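Long-range contacts in lantibiotic dehydratase (Microbispora corallina, PDB 5EHK), which probably uses glutamyl-tRNA to dehydrate serine and threonine residues of the precursor peptide during biosynthesis of the lantibiotic NAI-107: residues A332-Y337 against A350-S355; W819-L824 against H866-F871; D852-I857 against H929-A934. All blocks are in the same frame, centred on the assembly; numbering follows the deposited sequence.

Contact 1: residues A332-Y337 against A350-S355; sequences ARCHAY and AELIQS
An antiparallel helical hairpin brings A332-Y337, on helix 318-339, alongside A350-S355, on helix 346-359. The short segments lie at 164° with their axes 9.3 Å apart, and R333 carries much of the contact. It starts with CG anti to its carbonyl carbon and runs extended as far as NE, reaching over to the neighbouring helix to lie by E351 and S355. R333 CB meets L352 CD1 at 3.8 Å, its CD passes 3.2 Å from E351 O, and its NE lies 3.7 Å from S355 CB. The tip crosses the E351 side chain at about a right angle, R333 NH1 coming 3.7 Å from E351 CB. R333 NH1 and E351 OE1 stay 4.4 Å apart, beyond a salt bridge; R333 NH2 pairs instead with E329, and E351 with R347, each within its own helix. L352 holds CG anti to its backbone N (chi1 -176°), so that L352 CD2 packs at 3.7 Å on C334 SG. L352 also touches T170 of strand 167-172 and L366 of strand 366-379, while Y337 OH bonds to E93. An apolar seam inside and charged groups further out are the pattern of an amphipathic helix pair laid on strands.

Contact 2: residues W819-L824 against H866-F871; sequences WLYLRL and HLRVRF
R868 leaves the strand with CG anti to its carbonyl carbon and an extended chain, and almost every step of it finds a neighbour. Its CB lies beside the Y821 ring, and R868 CD comes 3.7 Å from Y821 OH. R868 NE then donates to H866 NE2 at 3.0 Å, with a weak second bond from NH2, so H866 NE2 acts as acceptor and the imidazole helps fix the rotation of the guanidinium. At the tip, R823 NE stands over one face of that guanidinium, 3.3 Å from R868 NH2. The two arginines run side by side, pointing the same way, with their planes 26° apart. Such a stack of like charges is probably eased by E903, which forms a salt bridge with R823, while Y859 offers R868 a cation-pi contact. Further along the same face R870 bends at chi3 (55°) and brings its guanidinium to W819: W819 CZ3 lies over the guanidinium, while R870 NH1 meets the indole at its edge. E924 pairs with this arginine.

Six backbone bonds join the antiparallel strands, two at each hydrogen-bonded pair: L820 with F871, L822 with V869 and L824 with L867. The side chains of those pairs form the apolar face, where L824 CD1 meets V869 CG2 at 3.8 Å and L822 CD1 reaches the edge of the F871 ring at CE2, also 3.8 Å away. Helix 875-895, through W879, L882 and I886, and helix 828-837, through F834, cover this greasy face. Within the four-stranded antiparallel sheet these are the two central strands, with 853-861 beyond 864-872 and 902-905 beyond 819-824.

Contact 3: residues D852-I857 against H929-A934; sequences DRWFFI and HDSAAA
Aromatic rings of the strand receive the helix. S931 CB makes an off-centre CH-pi contact with W854, 4.1 Å from the centroid of the six-membered ring and 29° off its normal, its nearest ring atom being CH2. The far end of the indole also reaches A932, W854 CZ2 lying 4.4 Å from A932 CB. At the edge of the F856 ring, near its plane, A934 CB sits 4.3 Å from CZ, while S931 OG approaches CD2 obliquely at 3.6 Å. W854 and F856 both place CG in the crowded position between backbone N and carbonyl carbon, and so frame S931 from two places along the strand. F855 takes the same first torsion but its ring leads away from the segment H929-A934, to an edge-to-face contact with F927 one turn earlier on the helix; its CB remains 3.5 Å from S931 OG.

The polar link is one nearly straight hydrogen bond, from F856 N to S931 OG, 2.9 Å long with 167° at the hydrogen. S931 OG accepts the N-H of F856 and, as F927 O can only accept, donates its own hydrogen back to the helix. R1084 bonds to F856 O, so both backbone polar atoms of residue F856 are satisfied on the side of the helices.

F855 and I857 bond through their backbones to R870 and R868 of strand 864-872, whereas F856 N turns the other way, at the sheet margin. The segment H929-A934 crosses the strand at 58°, and helix 920-942 thus supplies a side-chain acceptor at the strand that is outermost within this chain. Behind it, D930 forms salt bridges with R1084 of helix 1068-1085 and R1046 of helix 1044-1059.

Overall arrangement
Contact 1 closes in the N-terminal lantibiotic dehydratase region long before the other two begin, and lies on the opposite side of the chain's centre, its centre about 73 Å from that of contact 2 and 81 Å from that of contact 3. Contacts 2 and 3, with centres about 11 Å apart, belong to one unit in the C-terminal region. Their segments alternate along the chain, and strands 853-861 and 864-872 are consecutive neighbours in the sheet that share backbone bonds. One contact builds the sheet's middle, the other joins its margin to helix 920-942. The separation is consistent with the division of lantibiotic dehydratases into glutamylation and elimination domains.

Contact 1: residues A332-Y337 against A350-S355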
loop_
_atom_site.group_PDB
_atom_site.type_symbol
_atom_site.label_atom_id
_atom_site.label_comp_id
_atom_site.label_asym_id
_atom_site.label_seq_id
_atom_site.Cartn_x
_atom_site.Cartn_y
_atom_site.Cartn_z
ATOM N N ALA A 332 -27.507 45.155 -20.674
ATOM C CA ALA A 332 -28.852 45.701 -20.840
ATOM C C ALA A 332 -29.864 44.625 -21.253
ATOM O O ALA A 332 -30.973 44.565 -20.721
ATOM C CB ALA A 332 -28.837 46.840 -21.842
ATOM N N ARG A 333 -29.478 43.761 -22.183
ATOM C CA ARG A 333 -30.373 42.683 -22.581
ATOM C C ARG A 333 -30.539 41.592 -21.520
ATOM O O ARG A 333 -31.457 40.776 -21.606
ATOM C CB ARG A 333 -29.982 42.077 -23.926
ATOM C CG ARG A 333 -30.003 43.055 -25.075
ATOM C CD ARG A 333 -29.624 42.321 -26.334
ATOM N NE ARG A 333 -29.398 43.201 -27.472
ATOM C CZ ARG A 333 -30.362 43.614 -28.284
ATOM N NH1 ARG A 333 -31.618 43.249 -28.056
ATOM N NH2 ARG A 333 -30.073 44.405 -29.309
ATOM N N CYS A 334 -29.652 41.581 -20.528
ATOM C CA CYS A 334 -29.749 40.604 -19.450
ATOM C C CYS A 334 -30.861 40.976 -18.484
ATOM O O CYS A 334 -31.641 40.121 -18.064
ATOM C CB CYS A 334 -28.427 40.484 -18.686
ATOM S SG CYS A 334 -27.288 39.277 -19.368
ATOM N N HIS A 335 -30.933 42.252 -18.134
ATOM C CA HIS A 335 -31.988 42.713 -17.249
ATOM C C HIS A 335 -33.317 42.635 -17.971
ATOM O O HIS A 335 -34.334 42.268 -17.380
ATOM C CB HIS A 335 -31.703 44.137 -16.786
ATOM C CG HIS A 335 -30.540 44.230 -15.851
ATOM N ND1 HIS A 335 -29.233 44.230 -16.291
ATOM C CD2 HIS A 335 -30.485 44.297 -14.500
ATOM C CE1 HIS A 335 -28.423 44.311 -15.252
ATOM N NE2 HIS A 335 -29.157 44.351 -14.154
ATOM N N ALA A 336 -33.281 42.947 -19.265
ATOM C CA ALA A 336 -34.454 42.898 -20.115
ATOM C C ALA A 336 -35.069 41.516 -20.053
ATOM O O ALA A 336 -36.264 41.359 -19.770
ATOM C CB ALA A 336 -34.063 43.218 -21.531
ATOM N N TYR A 337 -34.235 40.510 -20.291
ATOM C CA TYR A 337 -34.698 39.130 -20.280
ATOM C C TYR A 337 -35.077 38.664 -18.867
ATOM O O TYR A 337 -35.900 37.758 -18.694
ATOM C CB TYR A 337 -33.668 38.208 -20.945
ATOM C CG TYR A 337 -33.928 36.757 -20.669
ATOM C CD1 TYR A 337 -35.015 36.102 -21.225
ATOM C CD2 TYR A 337 -33.090 36.041 -19.830
ATOM C CE1 TYR A 337 -35.253 34.769 -20.948
ATOM C CE2 TYR A 337 -33.316 34.713 -19.556
ATOM C CZ TYR A 337 -34.393 34.083 -20.108
ATOM O OH TYR A 337 -34.592 32.761 -19.806
ATOM N N ALA A 350 -32.913 34.979 -27.587
ATOM C CA ALA A 350 -32.210 34.965 -28.872
ATOM C C ALA A 350 -31.553 36.320 -29.139
ATOM O O ALA A 350 -30.517 36.397 -29.801
ATOM C CB ALA A 350 -33.160 34.605 -30.008
ATOM N N GLU A 351 -32.178 37.374 -28.612
ATOM C CA GLU A 351 -31.661 38.739 -28.683
ATOM C C GLU A 351 -30.431 38.930 -27.798
ATOM O O GLU A 351 -29.503 39.652 -28.162
ATOM C CB GLU A 351 -32.772 39.743 -28.323
ATOM C CG GLU A 351 -33.588 40.198 -29.548
ATOM C CD GLU A 351 -34.883 40.932 -29.202
ATOM O OE1 GLU A 351 -35.305 40.900 -28.020
ATOM O OE2 GLU A 351 -35.490 41.523 -30.126
ATOM N N LEU A 352 -30.416 38.275 -26.642
ATOM C CA LEU A 352 -29.251 38.318 -25.775
ATOM C C LEU A 352 -28.109 37.530 -26.412
ATOM O O LEU A 352 -26.961 37.966 -26.387
ATOM C CB LEU A 352 -29.602 37.763 -24.390
ATOM C CG LEU A 352 -28.585 37.760 -23.243
ATOM C CD1 LEU A 352 -27.772 39.040 -23.194
ATOM C CD2 LEU A 352 -29.322 37.577 -21.932
ATOM N N ILE A 353 -28.434 36.389 -27.012
ATOM C CA ILE A 353 -27.423 35.504 -27.587
ATOM C C ILE A 353 -26.569 36.159 -28.670
ATOM O O ILE A 353 -25.348 36.220 -28.539
ATOM C CB ILE A 353 -28.029 34.202 -28.160
ATOM C CG1 ILE A 353 -28.632 33.353 -27.048
ATOM C CG2 ILE A 353 -26.971 33.400 -28.916
ATOM C CD1 ILE A 353 -27.618 32.873 -26.076
ATOM N N GLN A 354 -27.185 36.650 -29.740
ATOM C CA GLN A 354 -26.385 37.179 -30.845
ATOM C C GLN A 354 -25.643 38.451 -30.403
ATOM O O GLN A 354 -24.592 38.782 -30.948
ATOM C CB GLN A 354 -27.217 37.395 -32.130
ATOM C CG GLN A 354 -27.709 38.827 -32.376
ATOM C CD GLN A 354 -28.702 39.307 -31.327
ATOM O OE1 GLN A 354 -29.227 38.507 -30.555
ATOM N NE2 GLN A 354 -28.950 40.619 -31.285
ATOM N N SER A 355 -26.190 39.152 -29.413
ATOM C CA SER A 355 -25.524 40.320 -28.832
ATOM C C SER A 355 -24.156 39.926 -28.257
ATOM O O SER A 355 -23.131 40.528 -28.577
ATOM C CB SER A 355 -26.412 40.969 -27.760
ATOM O OG SER A 355 -25.819 42.141 -27.231
#

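Contact 2: residues W819-L824 against H866-F871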
loop_
_atom_site.group_PDB
_atom_site.type_symbol
_atom_site.label_atom_id
_atom_site.label_comp_id
_atom_site.label_asym_id
_atom_site.label_seq_id
_atom_site.Cartn_x
_atom_site.Cartn_y
_atom_site.Cartn_z
ATOM N N TRP A 819 31.991 19.007 6.758
ATOM C CA TRP A 819 31.605 17.648 7.092
ATOM C C TRP A 819 31.754 16.668 5.909
ATOM O O TRP A 819 31.333 16.956 4.781
ATOM C CB TRP A 819 30.143 17.620 7.551
ATOM C CG TRP A 819 29.668 18.828 8.330
ATOM C CD1 TRP A 819 29.049 19.943 7.823
ATOM C CD2 TRP A 819 29.704 19.005 9.756
ATOM N NE1 TRP A 819 28.740 20.818 8.839
ATOM C CE2 TRP A 819 29.122 20.265 10.037
ATOM C CE3 TRP A 819 30.186 18.230 10.823
ATOM C CZ2 TRP A 819 29.003 20.761 11.343
ATOM C CZ3 TRP A 819 30.069 18.722 12.120
ATOM C CH2 TRP A 819 29.487 19.977 12.366
ATOM N N LEU A 820 32.331 15.504 6.195
ATOM C CA LEU A 820 32.200 14.322 5.360
ATOM C C LEU A 820 31.109 13.422 5.967
ATOM O O LEU A 820 31.248 12.973 7.113
ATOM C CB LEU A 820 33.526 13.598 5.376
ATOM C CG LEU A 820 33.837 12.553 4.327
ATOM C CD1 LEU A 820 33.489 13.097 2.945
ATOM C CD2 LEU A 820 35.330 12.237 4.418
ATOM N N TYR A 821 30.006 13.200 5.243
ATOM C CA TYR A 821 28.893 12.375 5.760
ATOM C C TYR A 821 28.631 11.135 4.895
ATOM O O TYR A 821 28.080 11.235 3.794
ATOM C CB TYR A 821 27.637 13.223 5.871
ATOM C CG TYR A 821 26.628 12.763 6.890
ATOM C CD1 TYR A 821 27.031 12.106 8.057
ATOM C CD2 TYR A 821 25.272 13.109 6.764
ATOM C CE1 TYR A 821 26.094 11.729 9.044
ATOM C CE2 TYR A 821 24.334 12.752 7.745
ATOM C CZ TYR A 821 24.747 12.062 8.886
ATOM O OH TYR A 821 23.820 11.693 9.861
ATOM N N LEU A 822 29.022 9.969 5.402
ATOM C CA LEU A 822 28.914 8.712 4.668
ATOM C C LEU A 822 27.658 7.942 4.984
ATOM O O LEU A 822 27.282 7.810 6.150
ATOM C CB LEU A 822 30.086 7.829 5.034
ATOM C CG LEU A 822 31.427 8.277 4.501
ATOM C CD1 LEU A 822 32.500 7.633 5.343
ATOM C CD2 LEU A 822 31.528 7.815 3.076
ATOM N N ARG A 823 27.027 7.389 3.949
ATOM C CA ARG A 823 25.954 6.411 4.145
ATOM C C ARG A 823 26.397 5.015 3.779
ATOM O O ARG A 823 26.702 4.727 2.633
ATOM C CB ARG A 823 24.757 6.776 3.327
ATOM C CG ARG A 823 24.262 8.151 3.616
ATOM C CD ARG A 823 22.900 8.284 2.984
ATOM N NE ARG A 823 22.462 9.669 2.964
ATOM C CZ ARG A 823 21.948 10.239 1.888
ATOM N NH1 ARG A 823 21.845 9.528 0.756
ATOM N NH2 ARG A 823 21.565 11.508 1.944
ATOM N N LEU A 824 26.453 4.150 4.772
ATOM C CA LEU A 824 26.977 2.820 4.553
ATOM C C LEU A 824 25.841 1.821 4.575
ATOM O O LEU A 824 25.174 1.634 5.601
ATOM C CB LEU A 824 28.056 2.503 5.590
ATOM C CG LEU A 824 29.142 3.582 5.691
ATOM C CD1 LEU A 824 30.123 3.274 6.822
ATOM C CD2 LEU A 824 29.857 3.712 4.378
ATOM N N HIS A 866 20.543 1.619 7.310
ATOM C CA HIS A 866 21.962 1.763 7.026
ATOM C C HIS A 866 22.673 2.446 8.182
ATOM O O HIS A 866 22.055 2.764 9.180
ATOM C CB HIS A 866 22.146 2.498 5.713
ATOM C CG HIS A 866 21.474 3.827 5.682
ATOM N ND1 HIS A 866 20.103 3.959 5.666
ATOM C CD2 HIS A 866 21.976 5.082 5.613
ATOM C CE1 HIS A 866 19.791 5.243 5.633
ATOM N NE2 HIS A 866 20.909 5.945 5.585
ATOM N N LEU A 867 23.983 2.601 8.074
ATOM C CA LEU A 867 24.742 3.353 9.068
ATOM C C LEU A 867 25.117 4.666 8.437
ATOM O O LEU A 867 25.342 4.738 7.242
ATOM C CB LEU A 867 26.020 2.623 9.494
ATOM C CG LEU A 867 25.778 1.284 10.153
ATOM C CD1 LEU A 867 27.074 0.564 10.357
ATOM C CD2 LEU A 867 25.046 1.506 11.453
ATOM N N ARG A 868 25.159 5.712 9.238
ATOM C CA ARG A 868 25.698 6.972 8.757
ATOM C C ARG A 868 26.878 7.331 9.626
ATOM O O ARG A 868 26.780 7.344 10.839
ATOM C CB ARG A 868 24.633 8.055 8.800
ATOM C CG ARG A 868 23.480 7.718 7.934
ATOM C CD ARG A 868 22.592 8.881 7.733
ATOM N NE ARG A 868 21.747 8.665 6.567
ATOM C CZ ARG A 868 20.770 9.477 6.191
ATOM N NH1 ARG A 868 20.508 10.561 6.915
ATOM N NH2 ARG A 868 20.058 9.190 5.104
ATOM N N VAL A 869 28.011 7.588 9.014
ATOM C CA VAL A 869 29.164 7.956 9.802
ATOM C C VAL A 869 29.546 9.365 9.442
ATOM O O VAL A 869 29.631 9.695 8.263
ATOM C CB VAL A 869 30.340 7.006 9.537
ATOM C CG1 VAL A 869 31.537 7.391 10.390
ATOM C CG2 VAL A 869 29.904 5.559 9.808
ATOM N N ARG A 870 29.768 10.211 10.447
ATOM C CA ARG A 870 30.174 11.593 10.144
ATOM C C ARG A 870 31.569 11.995 10.620
ATOM O O ARG A 870 31.912 11.751 11.754
ATOM C CB ARG A 870 29.194 12.606 10.701
ATOM C CG ARG A 870 29.488 13.911 10.018
ATOM C CD ARG A 870 28.844 15.116 10.627
ATOM N NE ARG A 870 29.108 15.336 12.049
ATOM C CZ ARG A 870 30.302 15.580 12.567
ATOM N NH1 ARG A 870 31.375 15.610 11.790
ATOM N NH2 ARG A 870 30.419 15.790 13.867
ATOM N N PHE A 871 32.354 12.641 9.762
ATOM C CA PHE A 871 33.655 13.174 10.184
ATOM C C PHE A 871 33.654 14.675 10.015
ATOM O O PHE A 871 33.049 15.194 9.077
ATOM C CB PHE A 871 34.802 12.620 9.352
ATOM C CG PHE A 871 34.890 11.126 9.345
ATOM C CD1 PHE A 871 35.723 10.466 10.225
ATOM C CD2 PHE A 871 34.162 10.380 8.422
ATOM C CE1 PHE A 871 35.821 9.093 10.210
ATOM C CE2 PHE A 871 34.253 9.019 8.405
ATOM C CZ PHE A 871 35.086 8.365 9.310
#

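Contact 3: residues D852-I857 against H929-A934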
loop_
_atom_site.group_PDB
_atom_site.type_symbol
_atom_site.label_atom_id
_atom_site.label_comp_id
_atom_site.label_asym_id
_atom_site.label_seq_id
_atom_site.Cartn_x
_atom_site.Cartn_y
_atom_site.Cartn_z
ATOM N N ASP A 852 38.481 16.075 13.412
ATOM C CA ASP A 852 38.479 16.500 14.817
ATOM C C ASP A 852 37.278 15.939 15.564
ATOM O O ASP A 852 37.258 15.871 16.798
ATOM C CB ASP A 852 38.566 18.036 14.943
ATOM C CG ASP A 852 37.212 18.739 14.780
ATOM O OD1 ASP A 852 37.003 19.761 15.445
ATOM O OD2 ASP A 852 36.360 18.310 13.973
ATOM N N ARG A 853 36.266 15.555 14.801
ATOM C CA ARG A 853 35.076 14.957 15.358
ATOM C C ARG A 853 34.584 13.852 14.436
ATOM O O ARG A 853 34.671 13.966 13.216
ATOM C CB ARG A 853 33.994 16.014 15.531
ATOM C CG ARG A 853 34.234 16.957 16.671
ATOM C CD ARG A 853 34.111 16.231 17.995
ATOM N NE ARG A 853 34.560 17.068 19.107
ATOM C CZ ARG A 853 35.270 16.634 20.145
ATOM N NH1 ARG A 853 35.606 15.361 20.240
ATOM N NH2 ARG A 853 35.635 17.481 21.099
ATOM N N TRP A 854 34.055 12.785 15.020
ATOM C CA TRP A 854 33.431 11.737 14.229
ATOM C C TRP A 854 32.286 11.171 15.044
ATOM O O TRP A 854 32.305 11.275 16.264
ATOM C CB TRP A 854 34.429 10.633 13.874
ATOM C CG TRP A 854 34.604 9.669 15.000
ATOM C CD1 TRP A 854 35.473 9.787 16.038
ATOM C CD2 TRP A 854 33.891 8.448 15.213
ATOM N NE1 TRP A 854 35.347 8.725 16.877
ATOM C CE2 TRP A 854 34.384 7.880 16.396
ATOM C CE3 TRP A 854 32.874 7.780 14.517
ATOM C CZ2 TRP A 854 33.918 6.676 16.901
ATOM C CZ3 TRP A 854 32.405 6.591 15.011
ATOM C CH2 TRP A 854 32.925 6.047 16.197
ATOM N N PHE A 855 31.279 10.616 14.380
ATOM C CA PHE A 855 30.248 9.873 15.091
ATOM C C PHE A 855 29.490 8.947 14.143
ATOM O O PHE A 855 29.671 9.024 12.932
ATOM C CB PHE A 855 29.333 10.805 15.901
ATOM C CG PHE A 855 28.361 11.632 15.082
ATOM C CD1 PHE A 855 28.650 12.953 14.748
ATOM C CD2 PHE A 855 27.136 11.104 14.665
ATOM C CE1 PHE A 855 27.731 13.735 14.020
ATOM C CE2 PHE A 855 26.212 11.892 13.927
ATOM C CZ PHE A 855 26.516 13.202 13.604
ATOM N N PHE A 856 28.657 8.064 14.675
ATOM C CA PHE A 856 27.837 7.272 13.791
ATOM C C PHE A 856 26.438 7.170 14.350
ATOM O O PHE A 856 26.250 7.169 15.570
ATOM C CB PHE A 856 28.414 5.870 13.588
ATOM C CG PHE A 856 27.980 4.887 14.638
ATOM C CD1 PHE A 856 26.764 4.212 14.529
ATOM C CD2 PHE A 856 28.781 4.638 15.739
ATOM C CE1 PHE A 856 26.363 3.347 15.500
ATOM C CE2 PHE A 856 28.380 3.759 16.701
ATOM C CZ PHE A 856 27.173 3.109 16.585
ATOM N N ILE A 857 25.468 7.043 13.446
ATOM C CA ILE A 857 24.103 6.744 13.819
ATOM C C ILE A 857 23.559 5.617 12.917
ATOM O O ILE A 857 24.011 5.420 11.783
ATOM C CB ILE A 857 23.168 7.971 13.717
ATOM C CG1 ILE A 857 22.936 8.379 12.261
ATOM C CG2 ILE A 857 23.701 9.156 14.507
ATOM C CD1 ILE A 857 21.890 9.449 12.103
ATOM N N HIS A 929 31.938 10.611 21.732
ATOM C CA HIS A 929 32.258 9.702 22.824
ATOM C C HIS A 929 31.200 8.630 23.035
ATOM O O HIS A 929 31.537 7.504 23.406
ATOM C CB HIS A 929 32.557 10.477 24.122
ATOM C CG HIS A 929 33.821 11.277 24.057
ATOM N ND1 HIS A 929 35.065 10.723 24.252
ATOM C CD2 HIS A 929 34.038 12.579 23.755
ATOM C CE1 HIS A 929 35.989 11.650 24.119
ATOM N NE2 HIS A 929 35.391 12.789 23.817
ATOM N N ASP A 930 29.937 8.952 22.760
ATOM C CA ASP A 930 28.901 7.931 22.857
ATOM C C ASP A 930 29.042 6.907 21.749
ATOM O O ASP A 930 28.724 5.730 21.939
ATOM C CB ASP A 930 27.512 8.515 22.790
ATOM C CG ASP A 930 26.461 7.509 23.171
ATOM O OD1 ASP A 930 26.275 7.261 24.389
ATOM O OD2 ASP A 930 25.830 6.949 22.253
ATOM N N SER A 931 29.511 7.364 20.592
ATOM C CA SER A 931 29.778 6.481 19.471
ATOM C C SER A 931 30.893 5.524 19.825
ATOM O O SER A 931 30.822 4.331 19.516
ATOM C CB SER A 931 30.112 7.263 18.203
ATOM O OG SER A 931 28.927 7.713 17.571
ATOM N N ALA A 932 31.939 6.052 20.445
ATOM C CA ALA A 932 33.088 5.215 20.782
ATOM C C ALA A 932 32.701 4.161 21.835
ATOM O O ALA A 932 33.040 2.983 21.694
ATOM C CB ALA A 932 34.257 6.066 21.250
ATOM N N ALA A 933 31.954 4.611 22.848
ATOM C CA ALA A 933 31.395 3.770 23.897
ATOM C C ALA A 933 30.588 2.613 23.312
ATOM O O ALA A 933 30.771 1.467 23.707
ATOM C CB ALA A 933 30.532 4.604 24.837
ATOM N N ALA A 934 29.687 2.917 22.382
ATOM C CA ALA A 934 28.842 1.889 21.777
ATOM C C ALA A 934 29.686 0.814 21.079
ATOM O O ALA A 934 29.435 -0.381 21.209
ATOM C CB ALA A 934 27.820 2.512 20.814
#